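Local coordinates for protein homoprotocatechuate 2,3-dioxygenase (Brevibacterium fuscum, PDB 4Z6M) that uses an active-site iron(II) ion to activate molecular oxygen and open the aromatic ring of homoprotocatechuate between its carbons 2 and 3, at residues I5-A10 and L170-F175; G40-Y45 and A147-R152; D86-E91 and T101-D106; A190-M193 and V199-T202. The protein carries 1 engineered substitution. All coordinates share one frame; numbering follows the deposited sequence.

Contact 1 (I5-A10 and L170-F175)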
loop_
_atom_site.group_PDB
_atom_site.type_symbol
_atom_site.label_atom_id
_atom_site.label_comp_id
_atom_site.label_asym_id
_atom_site.label_seq_id
_atom_site.Cartn_x
_atom_site.Cartn_y
_atom_site.Cartn_z
ATOM N N ILE A 5 -20.185 -35.279 -21.232
ATOM C CA ILE A 5 -19.119 -36.131 -20.732
ATOM C C ILE A 5 -19.684 -36.905 -19.537
ATOM O O ILE A 5 -20.150 -36.299 -18.578
ATOM C CB ILE A 5 -17.880 -35.287 -20.334
ATOM C CG1 ILE A 5 -17.346 -34.531 -21.571
ATOM C CG2 ILE A 5 -16.814 -36.180 -19.704
ATOM C CD1 ILE A 5 -16.453 -33.338 -21.298
ATOM N N PRO A 6 -19.651 -38.253 -19.582
ATOM C CA PRO A 6 -20.311 -38.982 -18.502
ATOM C C PRO A 6 -19.545 -38.903 -17.187
ATOM O O PRO A 6 -18.328 -38.710 -17.183
ATOM C CB PRO A 6 -20.339 -40.430 -19.011
ATOM C CG PRO A 6 -19.160 -40.513 -19.923
ATOM C CD PRO A 6 -19.088 -39.165 -20.595
ATOM N N LYS A 7 -20.262 -39.042 -16.080
ATOM C CA LYS A 7 -19.650 -39.141 -14.760
ATOM C C LYS A 7 -19.169 -40.570 -14.536
ATOM O O LYS A 7 -19.992 -41.496 -14.515
ATOM C CB LYS A 7 -20.667 -38.773 -13.681
ATOM C CG LYS A 7 -20.098 -38.813 -12.273
ATOM C CD LYS A 7 -21.127 -38.405 -11.234
ATOM C CE LYS A 7 -20.606 -38.699 -9.841
ATOM N NZ LYS A 7 -21.507 -38.195 -8.768
ATOM N N PRO A 8 -17.854 -40.761 -14.329
ATOM C CA PRO A 8 -17.376 -42.118 -14.069
ATOM C C PRO A 8 -17.968 -42.752 -12.817
ATOM O O PRO A 8 -18.343 -42.053 -11.871
ATOM C CB PRO A 8 -15.864 -41.945 -13.938
ATOM C CG PRO A 8 -15.558 -40.712 -14.732
ATOM C CD PRO A 8 -16.738 -39.807 -14.466
ATOM N N VAL A 9 -18.030 -44.077 -12.796
ATOM C CA VAL A 9 -18.247 -44.786 -11.539
ATOM C C VAL A 9 -17.021 -44.648 -10.618
ATOM O O VAL A 9 -17.160 -44.496 -9.418
ATOM C CB VAL A 9 -18.613 -46.269 -11.792
ATOM C CG1 VAL A 9 -18.709 -47.051 -10.484
ATOM C CG2 VAL A 9 -19.932 -46.327 -12.544
ATOM N N ALA A 10 -15.828 -44.704 -11.196
ATOM C CA ALA A 10 -14.585 -44.587 -10.431
ATOM C C ALA A 10 -14.524 -43.239 -9.696
ATOM O O ALA A 10 -14.906 -42.226 -10.267
ATOM C CB ALA A 10 -13.412 -44.710 -11.382
ATOM N N LEU A 170 -15.663 -30.770 -15.157
ATOM C CA LEU A 170 -14.835 -30.297 -14.043
ATOM C C LEU A 170 -15.556 -30.424 -12.718
ATOM O O LEU A 170 -14.920 -30.712 -11.709
ATOM C CB LEU A 170 -14.330 -28.872 -14.283
ATOM C CG LEU A 170 -13.275 -28.733 -15.389
ATOM C CD1 LEU A 170 -12.974 -27.275 -15.659
ATOM C CD2 LEU A 170 -11.985 -29.479 -15.087
ATOM N N GLU A 171 -16.883 -30.259 -12.701
ATOM C CA GLU A 171 -17.622 -30.490 -11.467
ATOM C C GLU A 171 -17.574 -31.943 -11.019
ATOM O O GLU A 171 -17.394 -32.232 -9.830
ATOM C CB GLU A 171 -19.074 -30.020 -11.618
ATOM C CG GLU A 171 -19.218 -28.511 -11.664
ATOM C CD GLU A 171 -20.647 -28.087 -11.930
ATOM O OE1 GLU A 171 -21.350 -28.756 -12.727
ATOM O OE2 GLU A 171 -21.069 -27.108 -11.321
ATOM N N ASP A 172 -17.711 -32.856 -11.973
ATOM C CA ASP A 172 -17.628 -34.283 -11.650
ATOM C C ASP A 172 -16.249 -34.604 -11.089
ATOM O O ASP A 172 -16.092 -35.435 -10.205
ATOM C CB ASP A 172 -17.889 -35.126 -12.908
ATOM C CG ASP A 172 -19.369 -35.169 -13.307
ATOM O OD1 ASP A 172 -20.245 -34.841 -12.495
ATOM O OD2 ASP A 172 -19.645 -35.563 -14.457
ATOM N N LEU A 173 -15.247 -33.911 -11.609
ATOM C CA LEU A 173 -13.867 -34.076 -11.152
ATOM C C LEU A 173 -13.594 -33.468 -9.777
ATOM O O LEU A 173 -12.527 -33.695 -9.193
ATOM C CB LEU A 173 -12.947 -33.480 -12.210
ATOM C CG LEU A 173 -11.439 -33.626 -12.124
ATOM C CD1 LEU A 173 -11.047 -35.099 -12.076
ATOM C CD2 LEU A 173 -10.827 -32.899 -13.303
ATOM N N GLY A 174 -14.556 -32.694 -9.272
ATOM C CA GLY A 174 -14.545 -32.167 -7.913
ATOM C C GLY A 174 -14.361 -30.660 -7.824
ATOM O O GLY A 174 -14.408 -30.094 -6.726
ATOM N N PHE A 175 -14.165 -29.981 -8.950
ATOM C CA PHE A 175 -14.071 -28.505 -8.910
ATOM C C PHE A 175 -15.454 -27.927 -8.627
ATOM O O PHE A 175 -16.456 -28.471 -9.089
ATOM C CB PHE A 175 -13.541 -27.940 -10.222
ATOM C CG PHE A 175 -12.087 -28.258 -10.484
ATOM C CD1 PHE A 175 -11.710 -29.465 -11.023
ATOM C CD2 PHE A 175 -11.097 -27.302 -10.260
ATOM C CE1 PHE A 175 -10.368 -29.745 -11.267
ATOM C CE2 PHE A 175 -9.768 -27.578 -10.534
ATOM C CZ PHE A 175 -9.407 -28.803 -11.037
HETATM O O HOH W 1 -17.631 -36.078 -16.132
#
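K7, in the extended N-terminal segment 5-10, lays the hydrocarbon part of its side chain across the carboxylate of D172 in the last turn of helix 163-172. The pair is a useful example of a lysine meeting an aspartate without forming a salt bridge. Nearest the backbone, CB of K7 touches OD2 of D172 at 3.5 Å. One bond further, CG sits 3.9 Å from the carboxylate carbon CG of D172, and CD then passes OD1 of D172 at the same 3.9 Å. With CG opposite the backbone N (chi1 -178°) and every later torsion extended, the chain runs straight on past the aspartate, and NZ of K7 ends 5.2 Å from OD1 of D172, too far for direct pairing. The charge of D172 is met elsewhere: OD2 forms a salt bridge with K168, one turn back on the same helix, whose NZ also holds the carbonyl O of I5. A water completes the junction, donating to OD2 of D172 at 2.7 Å and to the carbonyl O of P6 at 2.9 Å. The helix closes in a Schellman motif: G174 takes a positive phi of 112°, and F175 N bonds back to L170 O while G174 N reaches E171 O. The N-terminal arm is thus docked in part by methylene contacts, one bridging water and the shared ammonium of K168. No direct hydrogen bond joins the two segments, and the opposite charges of K7 and D172 probably add just a modest long-range attraction.

Contact 2 (G40-Y45 and A147-R152)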
loop_
_atom_site.group_PDB
_atom_site.type_symbol
_atom_site.label_atom_id
_atom_site.label_comp_id
_atom_site.label_asym_id
_atom_site.label_seq_id
_atom_site.Cartn_x
_atom_site.Cartn_y
_atom_site.Cartn_z
ATOM N N GLY A 40 11.058 -11.610 -11.805
ATOM C CA GLY A 40 11.651 -11.934 -10.514
ATOM C C GLY A 40 11.333 -13.318 -9.963
ATOM O O GLY A 40 11.560 -13.577 -8.772
ATOM N N LEU A 41 10.839 -14.238 -10.788
ATOM C CA LEU A 41 10.626 -15.595 -10.297
ATOM C C LEU A 41 11.973 -16.235 -9.931
ATOM O O LEU A 41 13.023 -15.818 -10.421
ATOM C CB LEU A 41 9.895 -16.445 -11.337
ATOM C CG LEU A 41 8.386 -16.145 -11.436
ATOM C CD1 LEU A 41 7.827 -16.727 -12.723
ATOM C CD2 LEU A 41 7.592 -16.660 -10.240
ATOM N N HIS A 42 11.916 -17.215 -9.035
ATOM C CA HIS A 42 13.109 -17.805 -8.439
ATOM C C HIS A 42 13.480 -19.108 -9.119
ATOM O O HIS A 42 12.623 -19.965 -9.306
ATOM C CB HIS A 42 12.846 -18.023 -6.945
ATOM C CG HIS A 42 12.546 -16.742 -6.264
ATOM N ND1 HIS A 42 13.547 -15.877 -5.883
ATOM C CD2 HIS A 42 11.375 -16.084 -6.066
ATOM C CE1 HIS A 42 13.004 -14.774 -5.395
ATOM N NE2 HIS A 42 11.689 -14.873 -5.505
ATOM N N VAL A 43 14.755 -19.265 -9.463
ATOM C CA VAL A 43 15.222 -20.452 -10.185
ATOM C C VAL A 43 15.456 -21.598 -9.207
ATOM O O VAL A 43 16.281 -21.508 -8.293
ATOM C CB VAL A 43 16.496 -20.162 -11.001
ATOM C CG1 VAL A 43 16.942 -21.412 -11.746
ATOM C CG2 VAL A 43 16.261 -19.032 -11.992
ATOM N N SER A 44 14.741 -22.694 -9.429
ATOM C CA SER A 44 14.958 -23.932 -8.690
ATOM C C SER A 44 16.011 -24.792 -9.346
ATOM O O SER A 44 16.685 -25.550 -8.673
ATOM C CB SER A 44 13.650 -24.732 -8.584
ATOM O OG SER A 44 12.663 -23.958 -7.909
ATOM N N TYR A 45 16.080 -24.727 -10.673
ATOM C CA TYR A 45 17.000 -25.560 -11.454
ATOM C C TYR A 45 17.012 -25.011 -12.865
ATOM O O TYR A 45 15.965 -24.602 -13.376
ATOM C CB TYR A 45 16.549 -27.028 -11.511
ATOM C CG TYR A 45 17.595 -27.871 -12.206
ATOM C CD1 TYR A 45 18.784 -28.174 -11.560
ATOM C CD2 TYR A 45 17.449 -28.272 -13.533
ATOM C CE1 TYR A 45 19.775 -28.896 -12.188
ATOM C CE2 TYR A 45 18.436 -29.011 -14.164
ATOM C CZ TYR A 45 19.592 -29.319 -13.492
ATOM O OH TYR A 45 20.573 -30.049 -14.110
ATOM N N ALA A 147 10.061 -5.489 -5.620
ATOM C CA ALA A 147 8.924 -4.587 -5.534
ATOM C C ALA A 147 7.693 -5.112 -6.297
ATOM O O ALA A 147 6.565 -4.686 -6.024
ATOM C CB ALA A 147 9.339 -3.205 -6.027
ATOM N N GLY A 148 7.916 -6.025 -7.244
ATOM C CA GLY A 148 6.847 -6.691 -7.983
ATOM C C GLY A 148 6.625 -8.161 -7.611
ATOM O O GLY A 148 6.092 -8.913 -8.432
ATOM N N GLU A 149 7.046 -8.592 -6.420
ATOM C CA GLU A 149 7.182 -10.037 -6.129
ATOM C C GLU A 149 5.934 -10.872 -6.375
ATOM O O GLU A 149 4.849 -10.576 -5.859
ATOM C CB GLU A 149 7.639 -10.255 -4.692
ATOM C CG GLU A 149 8.055 -11.682 -4.381
ATOM C CD GLU A 149 9.392 -12.071 -4.985
ATOM O OE1 GLU A 149 10.252 -11.196 -5.180
ATOM O OE2 GLU A 149 9.568 -13.266 -5.237
ATOM N N LEU A 150 6.117 -11.932 -7.153
ATOM C CA LEU A 150 5.101 -12.947 -7.341
ATOM C C LEU A 150 5.197 -13.985 -6.251
ATOM O O LEU A 150 6.206 -14.660 -6.095
ATOM C CB LEU A 150 5.269 -13.584 -8.714
ATOM C CG LEU A 150 5.309 -12.593 -9.887
ATOM C CD1 LEU A 150 5.331 -13.360 -11.204
ATOM C CD2 LEU A 150 4.127 -11.642 -9.871
ATOM N N VAL A 151 4.140 -14.113 -5.471
ATOM C CA VAL A 151 4.202 -14.865 -4.212
ATOM C C VAL A 151 3.615 -16.273 -4.265
ATOM O O VAL A 151 4.058 -17.132 -3.511
ATOM C CB VAL A 151 3.600 -14.049 -3.043
ATOM C CG1 VAL A 151 4.310 -12.712 -2.918
ATOM C CG2 VAL A 151 2.109 -13.839 -3.187
ATOM N N ARG A 152 2.651 -16.510 -5.165
ATOM C CA ARG A 152 2.011 -17.822 -5.304
ATOM C C ARG A 152 1.632 -18.030 -6.756
ATOM O O ARG A 152 1.402 -17.054 -7.480
ATOM C CB ARG A 152 0.732 -17.928 -4.476
ATOM C CG ARG A 152 0.929 -17.983 -2.974
ATOM C CD ARG A 152 -0.397 -18.222 -2.271
ATOM N NE ARG A 152 -1.283 -17.073 -2.440
ATOM C CZ ARG A 152 -1.195 -15.950 -1.736
ATOM N NH1 ARG A 152 -0.275 -15.823 -0.788
ATOM N NH2 ARG A 152 -2.044 -14.950 -1.963
HETATM O O HOH W 2 12.277 -11.719 -6.937
#
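H42 and E149 reach toward each other from opposite directions and join in a His-carboxylate hydrogen bond that fastens the start of edge strand 42-46 to the loop between strands 125-129 and 152-160. The loop connects the two halves of a chain in which both carry the glyoxalase/dioxygenase fold. Imidazole and carboxylate lie nearly in one plane, 28° apart, and NE2 of H42 donates to OE2 of E149 over 2.7 Å. The N-H...O angle is 158°, and the donor meets the oxygen on its syn side, close to the carboxylate plane; the acceptor in turn lies almost in the plane of the ring. Such a flat, in-plane meeting uses the ring edge and should restrict rotation of both groups. A bend at chi2 of E149 (73°) turns its carboxylate to the histidine, while OE1 accepts from the backbone N of S146. A water within 2.7 Å of OE1 of E149 may also link this oxygen to G40. Beside the polar pair, L41 and L150 meet at a slant through their methyl branches, CD2 of L41 lying 4.1 Å from CD1 of L150. F217 of strand 211-218 packs on both leucines, so the apolar patch reaches into the second half of the chain. On the H42 ring itself, the carbonyl O of G40 sits over one face, 3.5 Å above the plane and displaced toward the rim.

Contact 3 (D86-E91 and T101-D106)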
loop_
_atom_site.group_PDB
_atom_site.type_symbol
_atom_site.label_atom_id
_atom_site.label_comp_id
_atom_site.label_asym_id
_atom_site.label_seq_id
_atom_site.Cartn_x
_atom_site.Cartn_y
_atom_site.Cartn_z
ATOM N N ASP A 86 -4.113 -41.088 -4.827
ATOM C CA ASP A 86 -4.919 -40.269 -5.724
ATOM C C ASP A 86 -4.378 -40.245 -7.145
ATOM O O ASP A 86 -5.135 -39.972 -8.075
ATOM C CB ASP A 86 -5.082 -38.846 -5.184
ATOM C CG ASP A 86 -6.040 -38.787 -4.020
ATOM O OD1 ASP A 86 -7.246 -39.037 -4.247
ATOM O OD2 ASP A 86 -5.596 -38.474 -2.898
ATOM N N VAL A 87 -3.095 -40.543 -7.338
ATOM C CA VAL A 87 -2.584 -40.671 -8.708
ATOM C C VAL A 87 -3.180 -41.921 -9.376
ATOM O O VAL A 87 -3.606 -41.852 -10.541
ATOM C CB VAL A 87 -1.041 -40.631 -8.763
ATOM C CG1 VAL A 87 -0.541 -40.683 -10.201
ATOM C CG2 VAL A 87 -0.519 -39.374 -8.058
ATOM N N ASP A 88 -3.255 -43.024 -8.628
ATOM C CA ASP A 88 -3.974 -44.219 -9.095
ATOM C C ASP A 88 -5.441 -43.902 -9.386
ATOM O O ASP A 88 -5.976 -44.344 -10.400
ATOM C CB ASP A 88 -3.920 -45.360 -8.074
ATOM C CG ASP A 88 -2.529 -45.854 -7.812
ATOM O OD1 ASP A 88 -1.746 -45.960 -8.772
ATOM O OD2 ASP A 88 -2.254 -46.187 -6.634
ATOM N N LYS A 89 -6.096 -43.147 -8.502
ATOM C CA LYS A 89 -7.491 -42.769 -8.748
ATOM C C LYS A 89 -7.623 -41.960 -10.027
ATOM O O LYS A 89 -8.551 -42.168 -10.804
ATOM C CB LYS A 89 -8.094 -42.023 -7.568
ATOM C CG LYS A 89 -8.291 -42.932 -6.359
ATOM C CD LYS A 89 -8.443 -42.189 -5.059
ATOM C CE LYS A 89 -9.831 -41.632 -4.893
ATOM N NZ LYS A 89 -10.449 -42.223 -3.662
ATOM N N ALA A 90 -6.692 -41.038 -10.256
ATOM C CA ALA A 90 -6.738 -40.226 -11.475
ATOM C C ALA A 90 -6.593 -41.090 -12.737
ATOM O O ALA A 90 -7.303 -40.904 -13.733
ATOM C CB ALA A 90 -5.671 -39.140 -11.447
ATOM N N GLU A 91 -5.704 -42.073 -12.680
ATOM C CA GLU A 91 -5.505 -42.957 -13.823
ATOM C C GLU A 91 -6.784 -43.748 -14.127
ATOM O O GLU A 91 -7.219 -43.810 -15.265
ATOM C CB GLU A 91 -4.336 -43.899 -13.557
ATOM C CG GLU A 91 -3.932 -44.758 -14.731
ATOM C CD GLU A 91 -2.627 -45.492 -14.466
ATOM O OE1 GLU A 91 -2.420 -45.948 -13.324
ATOM O OE2 GLU A 91 -1.819 -45.618 -15.395
ATOM N N THR A 101 -3.848 -41.799 -21.379
ATOM C CA THR A 101 -3.115 -41.570 -20.162
ATOM C C THR A 101 -1.683 -42.043 -20.344
ATOM O O THR A 101 -1.401 -42.958 -21.120
ATOM C CB THR A 101 -3.762 -42.281 -18.962
ATOM O OG1 THR A 101 -3.709 -43.700 -19.128
ATOM C CG2 THR A 101 -5.219 -41.867 -18.813
ATOM N N GLU A 102 -0.781 -41.417 -19.592
ATOM C CA GLU A 102 0.598 -41.854 -19.527
ATOM C C GLU A 102 1.094 -41.657 -18.097
ATOM O O GLU A 102 0.984 -40.559 -17.554
ATOM C CB GLU A 102 1.479 -41.057 -20.497
ATOM C CG GLU A 102 2.921 -41.539 -20.453
ATOM C CD GLU A 102 3.840 -40.903 -21.479
ATOM O OE1 GLU A 102 3.351 -40.096 -22.315
ATOM O OE2 GLU A 102 5.062 -41.220 -21.425
ATOM N N ARG A 103 1.625 -42.734 -17.519
ATOM C CA ARG A 103 2.050 -42.742 -16.117
ATOM C C ARG A 103 3.569 -42.931 -16.058
ATOM O O ARG A 103 4.100 -43.884 -16.654
ATOM C CB ARG A 103 1.356 -43.907 -15.406
ATOM C CG ARG A 103 1.732 -44.109 -13.951
ATOM C CD ARG A 103 0.883 -43.233 -13.083
ATOM N NE ARG A 103 1.017 -43.481 -11.648
ATOM C CZ ARG A 103 0.172 -44.160 -10.873
ATOM N NH1 ARG A 103 -0.904 -44.764 -11.359
ATOM N NH2 ARG A 103 0.410 -44.238 -9.572
ATOM N N ARG A 104 4.266 -42.054 -15.316
ATOM C CA ARG A 104 5.705 -42.240 -15.102
ATOM C C ARG A 104 6.040 -42.161 -13.630
ATOM O O ARG A 104 5.847 -41.117 -12.990
ATOM C CB ARG A 104 6.468 -41.174 -15.866
ATOM C CG ARG A 104 6.312 -41.331 -17.368
ATOM C CD ARG A 104 7.336 -40.530 -18.106
ATOM N NE ARG A 104 7.038 -40.444 -19.526
ATOM C CZ ARG A 104 7.708 -39.667 -20.385
ATOM N NH1 ARG A 104 8.750 -38.940 -19.973
ATOM N NH2 ARG A 104 7.336 -39.618 -21.659
ATOM N N LYS A 105 6.563 -43.257 -13.095
ATOM C CA LYS A 105 6.834 -43.373 -11.670
ATOM C C LYS A 105 7.874 -42.375 -11.174
ATOM O O LYS A 105 7.873 -42.037 -9.987
ATOM C CB LYS A 105 7.259 -44.802 -11.306
ATOM C CG LYS A 105 8.655 -45.150 -11.779
ATOM C CD LYS A 105 8.951 -46.641 -11.694
ATOM C CE LYS A 105 8.612 -47.219 -10.329
ATOM N NZ LYS A 105 9.291 -46.514 -9.200
ATOM N N ASP A 106 8.743 -41.912 -12.069
ATOM C CA ASP A 106 9.777 -40.952 -11.715
ATOM C C ASP A 106 9.547 -39.597 -12.368
ATOM O O ASP A 106 10.450 -38.768 -12.379
ATOM C CB ASP A 106 11.170 -41.493 -12.082
ATOM C CG ASP A 106 11.559 -42.706 -11.245
ATOM O OD1 ASP A 106 11.274 -42.723 -10.025
ATOM O OD2 ASP A 106 12.154 -43.644 -11.810
HETATM O O HOH W 3 -1.562 -44.763 -17.934
#
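Helix 86-91 and strand 101-104 run nearly antiparallel, at 158° with their axes 10.2 Å apart at closest, and the long side chain of R103 spans the gap to V87, D88 and E91. A bend at chi2 (86°) lifts its guanidinium toward the helix. There CG1 of V87 lies over one face of the group, 3.5 Å from NE of R103, while the two acids approach its edge. The grip on D88 is end-on and converges on one oxygen: OD1 of D88 is 2.9 Å from NH2 of R103 and 3.0 Å from NH1, both nitrogens arriving from the same face of the carboxylate. NH1 of R103 also reaches OE1 of E91 at 2.7 Å, though the bond is strongly bent (125°) and weak. The other oxygen of E91 is bridged by water to T101: OE2 accepts over 2.7 Å, and the same water hydrogen-bonds to OG1 of T101. Together these bonds form a salt-bridge network that holds the edge of the guanidinium at NH1 and NH2, and D114 extends it by pairing with NH2. Beneath the charges, V87, A90 and T101 pack on L116 of strand 115-119, which seats helix 84-96 on one face of its sheet, near the edge where 101-104 is the outermost strand within the chain.

Contact 4 (A190-M193 and V199-T202). Engineered in segment 199-202: Q200 (natural residue His).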
loop_
_atom_site.group_PDB
_atom_site.type_symbol
_atom_site.label_atom_id
_atom_site.label_comp_id
_atom_site.label_asym_id
_atom_site.label_seq_id
_atom_site.Cartn_x
_atom_site.Cartn_y
_atom_site.Cartn_z
ATOM N N ALA A 190 -18.341 -18.045 -19.757
ATOM C CA ALA A 190 -17.174 -18.270 -18.928
ATOM C C ALA A 190 -17.626 -18.824 -17.596
ATOM O O ALA A 190 -18.738 -18.539 -17.155
ATOM C CB ALA A 190 -16.404 -16.981 -18.738
ATOM N N ALA A 191 -16.773 -19.614 -16.967
ATOM C CA ALA A 191 -17.014 -20.137 -15.636
ATOM C C ALA A 191 -15.690 -20.269 -14.896
ATOM O O ALA A 191 -14.650 -20.507 -15.510
ATOM C CB ALA A 191 -17.697 -21.490 -15.698
ATOM N N TRP A 192 -15.757 -20.102 -13.573
ATOM C CA TRP A 192 -14.604 -20.150 -12.673
ATOM C C TRP A 192 -14.839 -21.243 -11.653
ATOM O O TRP A 192 -15.937 -21.391 -11.189
ATOM C CB TRP A 192 -14.473 -18.799 -11.963
ATOM C CG TRP A 192 -13.945 -17.678 -12.805
ATOM C CD1 TRP A 192 -12.706 -17.142 -12.715
ATOM C CD2 TRP A 192 -14.633 -16.916 -13.816
ATOM N NE1 TRP A 192 -12.563 -16.114 -13.604
ATOM C CE2 TRP A 192 -13.728 -15.967 -14.302
ATOM C CE3 TRP A 192 -15.922 -16.939 -14.346
ATOM C CZ2 TRP A 192 -14.054 -15.059 -15.304
ATOM C CZ3 TRP A 192 -16.253 -16.020 -15.315
ATOM C CH2 TRP A 192 -15.311 -15.101 -15.803
ATOM N N MET A 193 -13.812 -22.014 -11.309
ATOM C CA MET A 193 -14.042 -23.146 -10.417
ATOM C C MET A 193 -12.798 -23.504 -9.622
ATOM O O MET A 193 -11.682 -23.335 -10.088
ATOM C CB MET A 193 -14.548 -24.364 -11.172
ATOM C CG MET A 193 -13.665 -24.775 -12.315
ATOM S SD MET A 193 -13.990 -23.931 -13.898
ATOM C CE MET A 193 -15.564 -24.714 -14.329
ATOM N N VAL A 199 -11.092 -18.243 -5.438
ATOM C CA VAL A 199 -12.121 -18.192 -6.477
ATOM C C VAL A 199 -11.911 -19.268 -7.553
ATOM O O VAL A 199 -12.881 -19.783 -8.115
ATOM C CB VAL A 199 -12.249 -16.790 -7.062
ATOM C CG1 VAL A 199 -13.125 -16.749 -8.291
ATOM C CG2 VAL A 199 -12.805 -15.870 -5.978
ATOM N N GLN A 200 -10.650 -19.613 -7.837
ATOM C CA GLN A 200 -10.361 -20.468 -8.951
ATOM C C GLN A 200 -9.027 -21.208 -8.787
ATOM O O GLN A 200 -8.053 -20.680 -8.259
ATOM C CB GLN A 200 -10.372 -19.652 -10.245
ATOM C CG GLN A 200 -9.484 -18.426 -10.137
ATOM C CD GLN A 200 -9.606 -17.511 -11.310
ATOM O OE1 GLN A 200 -9.675 -17.963 -12.458
ATOM N NE2 GLN A 200 -9.631 -16.204 -11.050
ATOM N N ASP A 201 -9.028 -22.444 -9.292
ATOM C CA ASP A 201 -7.812 -23.160 -9.671
ATOM C C ASP A 201 -7.686 -23.331 -11.167
ATOM O O ASP A 201 -6.576 -23.308 -11.710
ATOM C CB ASP A 201 -7.731 -24.530 -8.993
ATOM C CG ASP A 201 -7.330 -24.412 -7.539
ATOM O OD1 ASP A 201 -6.110 -24.103 -7.294
ATOM O OD2 ASP A 201 -8.214 -24.611 -6.656
ATOM N N THR A 202 -8.835 -23.498 -11.832
ATOM C CA THR A 202 -8.876 -23.342 -13.263
ATOM C C THR A 202 -10.177 -22.652 -13.616
ATOM O O THR A 202 -11.027 -22.412 -12.757
ATOM C CB THR A 202 -8.626 -24.658 -14.038
ATOM O OG1 THR A 202 -8.264 -24.313 -15.382
ATOM C CG2 THR A 202 -9.831 -25.586 -13.992
#
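A classic beta bulge sets D201 and T202 together opposite M193, whose single carbonyl O takes both of their N-H groups. D201 N approaches M193 O at 2.9 Å, whereas T202 N forms a weak bond of 3.3 Å to the same oxygen. In return M193 N donates to T202 O at 3.2 Å. CA of Q200 also makes a CH...O contact of 3.4 Å with M193 O. The side chain of the engineered Q200 runs alongside W192, pointing the same way. Its amide, turned 70° from the indole, meets the ring at its edge, with OE1 of Q200 3.2 Å from CD1 of W192. CG of Q200 stands between the backbone N and the carbonyl carbon (chi1 52°), and the chain then extends along the indole, where NE2 finds Y269 OH. CG1 of V199 adds an apolar touch to CB of W192 at 4.4 Å. The side chains of M193 and T202 share one face of the sheet. The polar ends around the bulge are held from outside: D201 by R195 N and K196, T202 by Q158. The side chain of Q200 lies about 4 Å from the iron(II) ion bound by H155, H214 and E267 and packs on H155, so the bulged strand pair borders the facial triad of two histidines and one carboxylate in this extradiol-type dioxygenase.

How the contacts relate
From the N terminus, the arm 5-10 opens the longest loop, which contact 1 closes at 170-175 by docking the arm on helix 163-172. Within that span, contact 2 closes a smaller loop, tying edge strand 42-46 to the linker that leads into strand 152-160. Contact 3 lies inside both, a short helix-to-strand return at the opposite edge of the same eight-stranded sheet. Contact 4 follows in series, within the second sheet and nearest the iron. None of the loops cross. Contacts 1 and 4 touch directly: L170 packs on M193 and T202, while F175 meets M193 and D201, joining helix 163-172 and the turn after it to the strands bordering the metal site.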